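Local coordinates for protein halotolerant alpha-type carbonic anhydrase (dCA II) (Dunaliella salina, PDB 1Y7W) that catalyses the zinc-dependent reversible hydration of carbon dioxide to bicarbonate and tolerates high salt, at residues F30-P33 with G34-E37; D180-L183 with N184-T188; V73-N76 with G77-D81; D55-T58 with N59-M62. All coordinates share one frame; numbering follows the deposited sequence.

Contact 1. Residues F30-P33 with G34-E37; sequences FDWP and GLQE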
loop_
_atom_site.group_PDB
_atom_site.type_symbol
_atom_site.label_atom_id
_atom_site.label_comp_id
_atom_site.label_asym_id
_atom_site.label_seq_id
_atom_site.Cartn_x
_atom_site.Cartn_y
_atom_site.Cartn_z
ATOM N N PHE A 30 12.372 6.480 12.683
ATOM C CA PHE A 30 12.481 7.112 13.991
ATOM C C PHE A 30 13.181 8.474 13.838
ATOM O O PHE A 30 12.898 9.378 14.611
ATOM C CB PHE A 30 13.316 6.216 14.967
ATOM C CG PHE A 30 13.436 6.761 16.362
ATOM C CD1 PHE A 30 12.326 6.971 17.163
ATOM C CD2 PHE A 30 14.704 6.968 16.917
ATOM C CE1 PHE A 30 12.475 7.366 18.505
ATOM C CE2 PHE A 30 14.852 7.368 18.240
ATOM C CZ PHE A 30 13.730 7.564 19.024
ATOM N N ASP A 31 14.112 8.541 12.907
ATOM C CA ASP A 31 14.923 9.748 12.612
ATOM C C ASP A 31 14.289 10.797 11.695
ATOM O O ASP A 31 14.727 11.971 11.683
ATOM C CB ASP A 31 16.291 9.361 11.986
ATOM C CG ASP A 31 16.181 8.472 10.756
ATOM O OD1 ASP A 31 15.211 7.702 10.591
ATOM O OD2 ASP A 31 17.109 8.536 9.927
ATOM N N TRP A 32 13.266 10.391 10.962
ATOM C CA TRP A 32 12.632 11.287 9.976
ATOM C C TRP A 32 12.136 12.645 10.472
ATOM O O TRP A 32 12.417 13.664 9.823
ATOM C CB TRP A 32 11.436 10.602 9.279
ATOM C CG TRP A 32 11.825 9.460 8.389
ATOM C CD1 TRP A 32 13.080 9.027 8.077
ATOM C CD2 TRP A 32 10.921 8.535 7.808
ATOM N NE1 TRP A 32 13.018 7.854 7.331
ATOM C CE2 TRP A 32 11.700 7.522 7.171
ATOM C CE3 TRP A 32 9.522 8.441 7.788
ATOM C CZ2 TRP A 32 11.124 6.437 6.525
ATOM C CZ3 TRP A 32 8.949 7.352 7.142
ATOM C CH2 TRP A 32 9.755 6.371 6.520
ATOM N N PRO A 33 11.394 12.676 11.591
ATOM C CA PRO A 33 10.889 13.952 12.109
ATOM C C PRO A 33 11.996 14.956 12.513
ATOM O O PRO A 33 11.779 16.185 12.561
ATOM C CB PRO A 33 10.066 13.536 13.309
ATOM C CG PRO A 33 9.673 12.070 13.021
ATOM C CD PRO A 33 10.950 11.547 12.428
ATOM N N GLY A 34 13.179 14.441 12.819
ATOM C CA GLY A 34 14.261 15.302 13.252
ATOM C C GLY A 34 15.252 15.704 12.181
ATOM O O GLY A 34 16.135 16.547 12.448
ATOM N N LEU A 35 15.142 15.160 10.974
ATOM C CA LEU A 35 16.088 15.507 9.928
ATOM C C LEU A 35 15.977 16.987 9.593
ATOM O O LEU A 35 14.882 17.518 9.439
ATOM C CB LEU A 35 15.863 14.703 8.677
ATOM C CG LEU A 35 15.999 13.190 8.873
ATOM C CD1 LEU A 35 15.573 12.508 7.624
ATOM C CD2 LEU A 35 17.459 12.844 9.275
ATOM N N GLN A 36 17.139 17.624 9.520
ATOM C CA GLN A 36 17.228 19.059 9.223
ATOM C C GLN A 36 18.330 19.302 8.244
ATOM O O GLN A 36 19.297 18.574 8.220
ATOM C CB GLN A 36 17.538 19.891 10.495
ATOM C CG GLN A 36 16.379 20.075 11.465
ATOM C CD GLN A 36 16.539 21.345 12.320
ATOM O OE1 GLN A 36 17.515 21.469 13.086
ATOM N NE2 GLN A 36 15.582 22.301 12.199
ATOM N N GLU A 37 18.181 20.326 7.420
ATOM C CA GLU A 37 19.233 20.699 6.485
ATOM C C GLU A 37 19.202 22.209 6.388
ATOM O O GLU A 37 18.179 22.806 6.003
ATOM C CB GLU A 37 19.053 20.071 5.099
ATOM C CG GLU A 37 17.674 19.570 4.774
ATOM C CD GLU A 37 17.447 19.478 3.266
ATOM O OE1 GLU A 37 18.405 19.077 2.550
ATOM O OE2 GLU A 37 16.320 19.801 2.801
HETATM O O HOH W 1 12.563 16.433 9.270
#
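Leu35 folds back over Asp31 and Trp32 across two overlapping beta turns, the second close to type I, that carry the chain into the strand at 36-37 near the edge of the carbonic anhydrase fold. The first turn is closed from Gly34 N to Asp31 O (3.1 Å). The second has Pro33 and Gly34 at its corner and a weak bond from Leu35 N to Trp32 O (3.3 Å). With its chi1 of -60° setting CG opposite the carbonyl carbon, the Leu35 side chain reaches back along the turn. There Leu35 CG lies 3.3 Å from Asp31 O, and the two methyls fan apart: CD2 heads toward Asp31, while CD1 comes to 4.3 Å from Trp32 CD1, meeting the indole at a slant. The indole itself leaves the turn for the interior, its side chain about 9 Å from the zinc; NE1 donates to Asp24 O, and Tyr23 and the indole meet edge-to-face. A water bridges the second turn, donating to Trp32 O at 2.8 Å and to Leu35 O at 2.6 Å.

Contact 2. Residues D180-L183 with N184-T188; sequences DAFL and NSLQT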
loop_
_atom_site.group_PDB
_atom_site.type_symbol
_atom_site.label_atom_id
_atom_site.label_comp_id
_atom_site.label_asym_id
_atom_site.label_seq_id
_atom_site.Cartn_x
_atom_site.Cartn_y
_atom_site.Cartn_z
ATOM N N ASP A 180 1.102 -17.331 -2.673
ATOM C CA ASP A 180 0.050 -16.574 -3.314
ATOM C C ASP A 180 0.176 -16.737 -4.825
ATOM O O ASP A 180 1.293 -16.718 -5.342
ATOM C CB ASP A 180 0.236 -15.076 -2.973
ATOM C CG ASP A 180 -0.810 -14.197 -3.625
ATOM O OD1 ASP A 180 -1.963 -14.260 -3.140
ATOM O OD2 ASP A 180 -0.474 -13.472 -4.596
ATOM N N ALA A 181 -0.958 -16.806 -5.537
ATOM C CA ALA A 181 -0.956 -16.956 -7.004
ATOM C C ALA A 181 -0.396 -15.752 -7.753
ATOM O O ALA A 181 0.413 -15.887 -8.689
ATOM C CB ALA A 181 -2.390 -17.244 -7.506
ATOM N N PHE A 182 -0.849 -14.565 -7.384
ATOM C CA PHE A 182 -0.331 -13.364 -8.029
ATOM C C PHE A 182 1.176 -13.212 -7.780
ATOM O O PHE A 182 1.904 -12.889 -8.699
ATOM C CB PHE A 182 -1.046 -12.092 -7.555
ATOM C CG PHE A 182 -0.433 -10.831 -8.107
ATOM C CD1 PHE A 182 0.187 -9.928 -7.271
ATOM C CD2 PHE A 182 -0.365 -10.607 -9.495
ATOM C CE1 PHE A 182 0.891 -8.803 -7.788
ATOM C CE2 PHE A 182 0.329 -9.502 -10.014
ATOM C CZ PHE A 182 0.962 -8.594 -9.161
ATOM N N LEU A 183 1.632 -13.402 -6.538
ATOM C CA LEU A 183 3.064 -13.285 -6.262
ATOM C C LEU A 183 3.824 -14.327 -7.109
ATOM O O LEU A 183 4.929 -14.078 -7.660
ATOM C CB LEU A 183 3.342 -13.491 -4.757
ATOM C CG LEU A 183 2.844 -12.297 -3.866
ATOM C CD1 LEU A 183 3.254 -12.467 -2.406
ATOM C CD2 LEU A 183 3.404 -10.961 -4.451
ATOM N N ASN A 184 3.234 -15.501 -7.236
ATOM C CA ASN A 184 3.916 -16.490 -8.068
ATOM C C ASN A 184 4.068 -16.036 -9.508
ATOM O O ASN A 184 5.115 -16.191 -10.112
ATOM C CB ASN A 184 3.201 -17.835 -8.034
ATOM C CG ASN A 184 4.158 -18.938 -7.733
ATOM O OD1 ASN A 184 4.553 -19.147 -6.561
ATOM N ND2 ASN A 184 4.618 -19.614 -8.783
ATOM N N SER A 185 3.028 -15.469 -10.075
ATOM C CA SER A 185 3.103 -15.024 -11.439
ATOM C C SER A 185 4.106 -13.910 -11.571
ATOM O O SER A 185 4.913 -13.931 -12.502
ATOM C CB SER A 185 1.732 -14.585 -11.934
ATOM O OG SER A 185 1.846 -13.845 -13.131
ATOM N N LEU A 186 4.065 -12.930 -10.660
ATOM C CA LEU A 186 5.025 -11.802 -10.735
ATOM C C LEU A 186 6.474 -12.306 -10.669
ATOM O O LEU A 186 7.349 -11.902 -11.438
ATOM C CB LEU A 186 4.780 -10.852 -9.547
ATOM C CG LEU A 186 5.636 -9.604 -9.405
ATOM C CD1 LEU A 186 5.384 -8.709 -10.643
ATOM C CD2 LEU A 186 5.226 -8.839 -8.133
ATOM N N GLN A 187 6.720 -13.185 -9.729
ATOM C CA GLN A 187 8.045 -13.765 -9.534
ATOM C C GLN A 187 8.514 -14.500 -10.794
ATOM O O GLN A 187 9.656 -14.341 -11.225
ATOM C CB GLN A 187 8.016 -14.722 -8.326
ATOM C CG GLN A 187 9.312 -15.484 -8.127
ATOM C CD GLN A 187 9.430 -16.131 -6.769
ATOM O OE1 GLN A 187 8.528 -16.843 -6.322
ATOM N NE2 GLN A 187 10.560 -15.907 -6.107
ATOM N N THR A 188 7.621 -15.268 -11.393
ATOM C CA THR A 188 7.916 -16.043 -12.588
ATOM C C THR A 188 8.200 -15.122 -13.743
ATOM O O THR A 188 9.145 -15.335 -14.491
ATOM C CB THR A 188 6.713 -16.980 -12.933
ATOM O OG1 THR A 188 6.602 -17.983 -11.914
ATOM C CG2 THR A 188 6.922 -17.670 -14.278
#
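Asn184, Ser185, Leu186 and Gln187 take up the carbonyls of Asp180 to Leu183 in turn, and this run of i to i+4 backbone bonds forms the first turns of the helix 181-195. The straightest joins Leu186 N to Phe182 O at 2.9 Å, with an N-H...O angle of 172°. At the start of the run, Asp180 O receives Asn184 N at 3.0 Å.

Side-chain polar bonds supplement these. Asp180 is the N-cap: OD2 uses its anti lone pair to accept Leu183 N at 2.9 Å, while OD1 forms a salt bridge with Arg249. Farther along, Asn184 O is gripped twice by one residue: Thr188 N makes the regular backbone bond, and Thr188 OG1 adds a second at 2.9 Å from the opposite face of the carbonyl plane.

Apolar packing completes the contact. Phe182 and Leu186 sit one turn apart, and because both have CG opposite the backbone N (chi1 174° and -180°), their side chains can meet, with Phe182 CE1 4.3 Å from Leu186 CD2. Phe182 continues onto Gln216 and Leu217, and Leu183 onto Tyr173.

The chemistry implies a helix start capped by one carboxylate with two jobs: OD2 accepts an amide of the first turn, and the helix dipole would probably stabilise the negative charge, while OD1 ties the helix to Arg249.

Contact 3. Residues V73-N76 with G77-D81; sequences VSLN and GLNVD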
loop_
_atom_site.group_PDB
_atom_site.type_symbol
_atom_site.label_atom_id
_atom_site.label_comp_id
_atom_site.label_asym_id
_atom_site.label_seq_id
_atom_site.Cartn_x
_atom_site.Cartn_y
_atom_site.Cartn_z
ATOM N N VAL A 73 -15.831 2.515 2.295
ATOM C CA VAL A 73 -15.555 2.655 0.865
ATOM C C VAL A 73 -16.520 1.730 0.121
ATOM O O VAL A 73 -16.902 0.666 0.635
ATOM C CB VAL A 73 -14.107 2.264 0.505
ATOM C CG1 VAL A 73 -13.844 0.822 0.859
ATOM C CG2 VAL A 73 -13.836 2.547 -1.044
ATOM N N SER A 74 -17.032 2.204 -1.015
ATOM C CA SER A 74 -17.834 1.343 -1.889
ATOM C C SER A 74 -16.730 0.868 -2.880
ATOM O O SER A 74 -16.279 1.646 -3.730
ATOM C CB SER A 74 -18.908 2.148 -2.654
ATOM O OG SER A 74 -19.996 2.451 -1.778
ATOM N N LEU A 75 -16.332 -0.388 -2.758
ATOM C CA LEU A 75 -15.252 -0.951 -3.552
ATOM C C LEU A 75 -15.553 -0.983 -5.050
ATOM O O LEU A 75 -14.618 -0.938 -5.851
ATOM C CB LEU A 75 -14.876 -2.356 -3.037
ATOM C CG LEU A 75 -14.250 -2.404 -1.634
ATOM C CD1 LEU A 75 -14.123 -3.870 -1.132
ATOM C CD2 LEU A 75 -12.838 -1.726 -1.697
ATOM N N ASN A 76 -16.845 -1.060 -5.404
ATOM C CA ASN A 76 -17.272 -1.071 -6.791
ATOM C C ASN A 76 -16.421 -2.007 -7.673
ATOM O O ASN A 76 -16.300 -3.198 -7.313
ATOM C CB ASN A 76 -17.316 0.367 -7.262
ATOM C CG ASN A 76 -18.462 1.135 -6.587
ATOM O OD1 ASN A 76 -19.437 0.512 -6.169
ATOM N ND2 ASN A 76 -18.368 2.430 -6.505
ATOM N N GLY A 77 -15.812 -1.467 -8.734
ATOM C CA GLY A 77 -15.031 -2.274 -9.661
ATOM C C GLY A 77 -13.877 -3.035 -9.050
ATOM O O GLY A 77 -13.463 -4.030 -9.645
ATOM N N LEU A 78 -13.318 -2.582 -7.913
ATOM C CA LEU A 78 -12.221 -3.352 -7.288
ATOM C C LEU A 78 -12.704 -4.703 -6.794
ATOM O O LEU A 78 -11.935 -5.644 -6.753
ATOM C CB LEU A 78 -11.635 -2.592 -6.083
ATOM C CG LEU A 78 -11.085 -1.221 -6.431
ATOM C CD1 LEU A 78 -10.656 -0.509 -5.120
ATOM C CD2 LEU A 78 -9.960 -1.315 -7.401
ATOM N N ASN A 79 -13.975 -4.808 -6.419
ATOM C CA ASN A 79 -14.492 -6.074 -5.894
ATOM C C ASN A 79 -15.414 -6.858 -6.824
ATOM O O ASN A 79 -16.272 -7.613 -6.368
ATOM C CB ASN A 79 -15.193 -5.821 -4.537
ATOM C CG ASN A 79 -15.379 -7.084 -3.736
ATOM O OD1 ASN A 79 -14.518 -7.942 -3.706
ATOM N ND2 ASN A 79 -16.517 -7.199 -3.063
ATOM N N VAL A 80 -15.246 -6.637 -8.117
ATOM C CA VAL A 80 -15.991 -7.359 -9.146
ATOM C C VAL A 80 -14.919 -7.957 -10.058
ATOM O O VAL A 80 -14.003 -7.238 -10.512
ATOM C CB VAL A 80 -16.959 -6.403 -9.966
ATOM C CG1 VAL A 80 -17.672 -7.191 -11.110
ATOM C CG2 VAL A 80 -18.006 -5.824 -9.041
ATOM N N ASP A 81 -15.019 -9.279 -10.266
ATOM C CA ASP A 81 -14.102 -10.049 -11.138
ATOM C C ASP A 81 -13.785 -9.175 -12.344
ATOM O O ASP A 81 -14.696 -8.707 -13.045
ATOM C CB ASP A 81 -14.820 -11.308 -11.623
ATOM C CG ASP A 81 -13.925 -12.250 -12.444
ATOM O OD1 ASP A 81 -12.951 -11.858 -13.062
ATOM O OD2 ASP A 81 -14.263 -13.431 -12.484
#
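Gly77 follows Asn76 through the corner of a tight turn close to type II', in which Asn76 adopts the unusual phi of 45° and psi of -123°. A positive phi is uncommon for a residue with a side chain, and the psi brings CB close to eclipsing the next amide, with Asn76 CB 2.8 Å from Gly77 N. Asn76 ND2 donates to Leu112 O, which holds the side-chain amide.

Leu78 closes this turn, its N bonding to Leu75 O at 2.9 Å. Its side chain then doubles back over the same oxygen, with Leu78 CB 3.4 Å from Leu75 O, and Leu78 CD1 reaches 4.2 Å from Leu75 CD2. Both leucines go on to pack against Ile169 of the strand 166-175.

Asn79 closes a second, 3-10-like turn through its N to Asn76 O at 3.0 Å. Its side chain slants across that of Leu75, Asn79 CB to Leu75 CB being 3.8 Å, and touches Leu218 and Leu222.

Val80 leaves the turns with CG2 at 3.6 Å from Asn76 O; its side chain lies about 7 Å from the sodium ion bound by Gly82, Gln84 and Gly87, and the chain leads directly into that loop.

Two successive carbonyls, those of Leu75 and Asn76, are thus satisfied within the bend by the amides three residues on, so that backbone polarity is met locally while the leucine side chains pack on Ile169.

Contact 4. Residues D55-T58 with N59-M62; sequences DINT and NQLM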
loop_
_atom_site.group_PDB
_atom_site.type_symbol
_atom_site.label_atom_id
_atom_site.label_comp_id
_atom_site.label_asym_id
_atom_site.label_seq_id
_atom_site.Cartn_x
_atom_site.Cartn_y
_atom_site.Cartn_z
ATOM N N ASP A 55 -1.053 0.295 14.990
ATOM C CA ASP A 55 -1.493 -1.046 15.330
ATOM C C ASP A 55 -3.039 -1.105 15.212
ATOM O O ASP A 55 -3.757 -0.160 15.554
ATOM C CB ASP A 55 -1.126 -1.426 16.781
ATOM C CG ASP A 55 -1.703 -2.780 17.153
ATOM O OD1 ASP A 55 -1.377 -3.742 16.411
ATOM O OD2 ASP A 55 -2.499 -2.883 18.131
ATOM N N ILE A 56 -3.569 -2.210 14.709
ATOM C CA ILE A 56 -5.006 -2.362 14.565
ATOM C C ILE A 56 -5.400 -3.391 15.656
ATOM O O ILE A 56 -5.123 -4.572 15.528
ATOM C CB ILE A 56 -5.393 -2.957 13.180
ATOM C CG1 ILE A 56 -4.755 -2.170 12.020
ATOM C CG2 ILE A 56 -6.930 -2.955 13.011
ATOM C CD1 ILE A 56 -5.186 -0.751 11.978
ATOM N N ASN A 57 -6.035 -2.906 16.714
ATOM C CA ASN A 57 -6.466 -3.752 17.817
ATOM C C ASN A 57 -7.914 -4.061 17.509
ATOM O O ASN A 57 -8.808 -3.221 17.694
ATOM C CB ASN A 57 -6.325 -2.966 19.125
ATOM C CG ASN A 57 -6.690 -3.782 20.328
ATOM O OD1 ASN A 57 -7.662 -4.493 20.313
ATOM N ND2 ASN A 57 -5.913 -3.653 21.394
ATOM N N THR A 58 -8.163 -5.268 17.047
ATOM C CA THR A 58 -9.511 -5.603 16.656
ATOM C C THR A 58 -10.557 -5.556 17.769
ATOM O O THR A 58 -11.729 -5.372 17.474
ATOM C CB THR A 58 -9.553 -6.948 15.915
ATOM O OG1 THR A 58 -8.933 -7.958 16.712
ATOM C CG2 THR A 58 -8.803 -6.825 14.609
ATOM N N ASN A 59 -10.154 -5.668 19.031
ATOM C CA ASN A 59 -11.154 -5.562 20.092
ATOM C C ASN A 59 -11.557 -4.117 20.404
ATOM O O ASN A 59 -12.518 -3.889 21.123
ATOM C CB ASN A 59 -10.690 -6.281 21.346
ATOM C CG ASN A 59 -11.208 -7.687 21.378
ATOM O OD1 ASN A 59 -10.662 -8.584 20.720
ATOM N ND2 ASN A 59 -12.324 -7.889 22.101
ATOM N N GLN A 60 -10.815 -3.150 19.852
ATOM C CA GLN A 60 -11.129 -1.743 20.026
ATOM C C GLN A 60 -11.738 -1.074 18.821
ATOM O O GLN A 60 -11.919 0.145 18.838
ATOM C CB GLN A 60 -9.899 -0.969 20.409
ATOM C CG GLN A 60 -9.204 -1.609 21.572
ATOM C CD GLN A 60 -9.296 -0.767 22.822
ATOM O OE1 GLN A 60 -8.336 -0.738 23.637
ATOM N NE2 GLN A 60 -10.451 -0.084 23.015
ATOM N N LEU A 61 -12.082 -1.814 17.786
ATOM C CA LEU A 61 -12.663 -1.159 16.594
ATOM C C LEU A 61 -14.084 -0.639 16.912
ATOM O O LEU A 61 -14.875 -1.335 17.569
ATOM C CB LEU A 61 -12.708 -2.148 15.416
ATOM C CG LEU A 61 -11.311 -2.688 15.051
ATOM C CD1 LEU A 61 -11.410 -3.717 13.892
ATOM C CD2 LEU A 61 -10.424 -1.515 14.656
ATOM N N MET A 62 -14.381 0.557 16.433
ATOM C CA MET A 62 -15.663 1.202 16.634
ATOM C C MET A 62 -16.586 0.979 15.422
ATOM O O MET A 62 -16.154 0.515 14.352
ATOM C CB MET A 62 -15.463 2.701 16.871
ATOM C CG MET A 62 -14.582 3.060 18.072
ATOM S SD MET A 62 -15.341 2.457 19.699
ATOM C CE MET A 62 -14.456 1.026 19.994
HETATM O O HOH W 2 -8.011 -7.004 20.099
#
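Asn57 O receives Gln60 N at 2.9 Å, closing a type I beta turn with Thr58 and Asn59 at its corner, just where the short strand 55-56 ends. The helical backbone angles of those two corner residues bring this pair together. The same asparagine adds an Asx turn: its OD1 accepts Asn59 N at 3.0 Å, though the angle of 131° makes this bond weak. Here the side chain matters, since chi1 of -177° swings the amide away from its own backbone N and brings OD1 near Asn59 N. A water takes a bond from Asn59 N at 2.7 Å; it also lies near OD1. The Gln60 side chain bends at chi2 and crosses Asn57, with Gln60 CG 3.5 Å from Asn57 CG and the two amide planes 78° apart, well short of any stacking. Apolar contacts complete the turn. Thr58 and Leu61 run alongside each other and point the same way, and Thr58 CG2 lies 4.1 Å from Leu61 CD1, while Thr58 OG1 is turned to Asn141 ND2. Leu61, which also packs on Val286 and Lys288, rests on the turn's own backbone, its CG 3.6 Å from Thr58 O. Its other methyl, CD2, slants across Ile56 and ends 4.1 Å from Ile56 CG2.

In the fold
Followed from the N terminus, the four contacts come in series as 1, 4, 3 and 2; each closes only a short local bend, and none encloses or crosses another. Contact 1 leads into the two-stranded sheet 36-37/40-41. Contact 4 ends the strand 55-56, which pairs with 139-140, and sends the chain toward the strand 287-289 near the C terminus. Contact 3 lies between the edge strand 114-117 and the helix 213-217, just before the sodium site. Contact 2 begins the helix 181-195 after the central strand 166-175, its centre about 37 Å from that of contact 1, on the opposite side of the chain's centre.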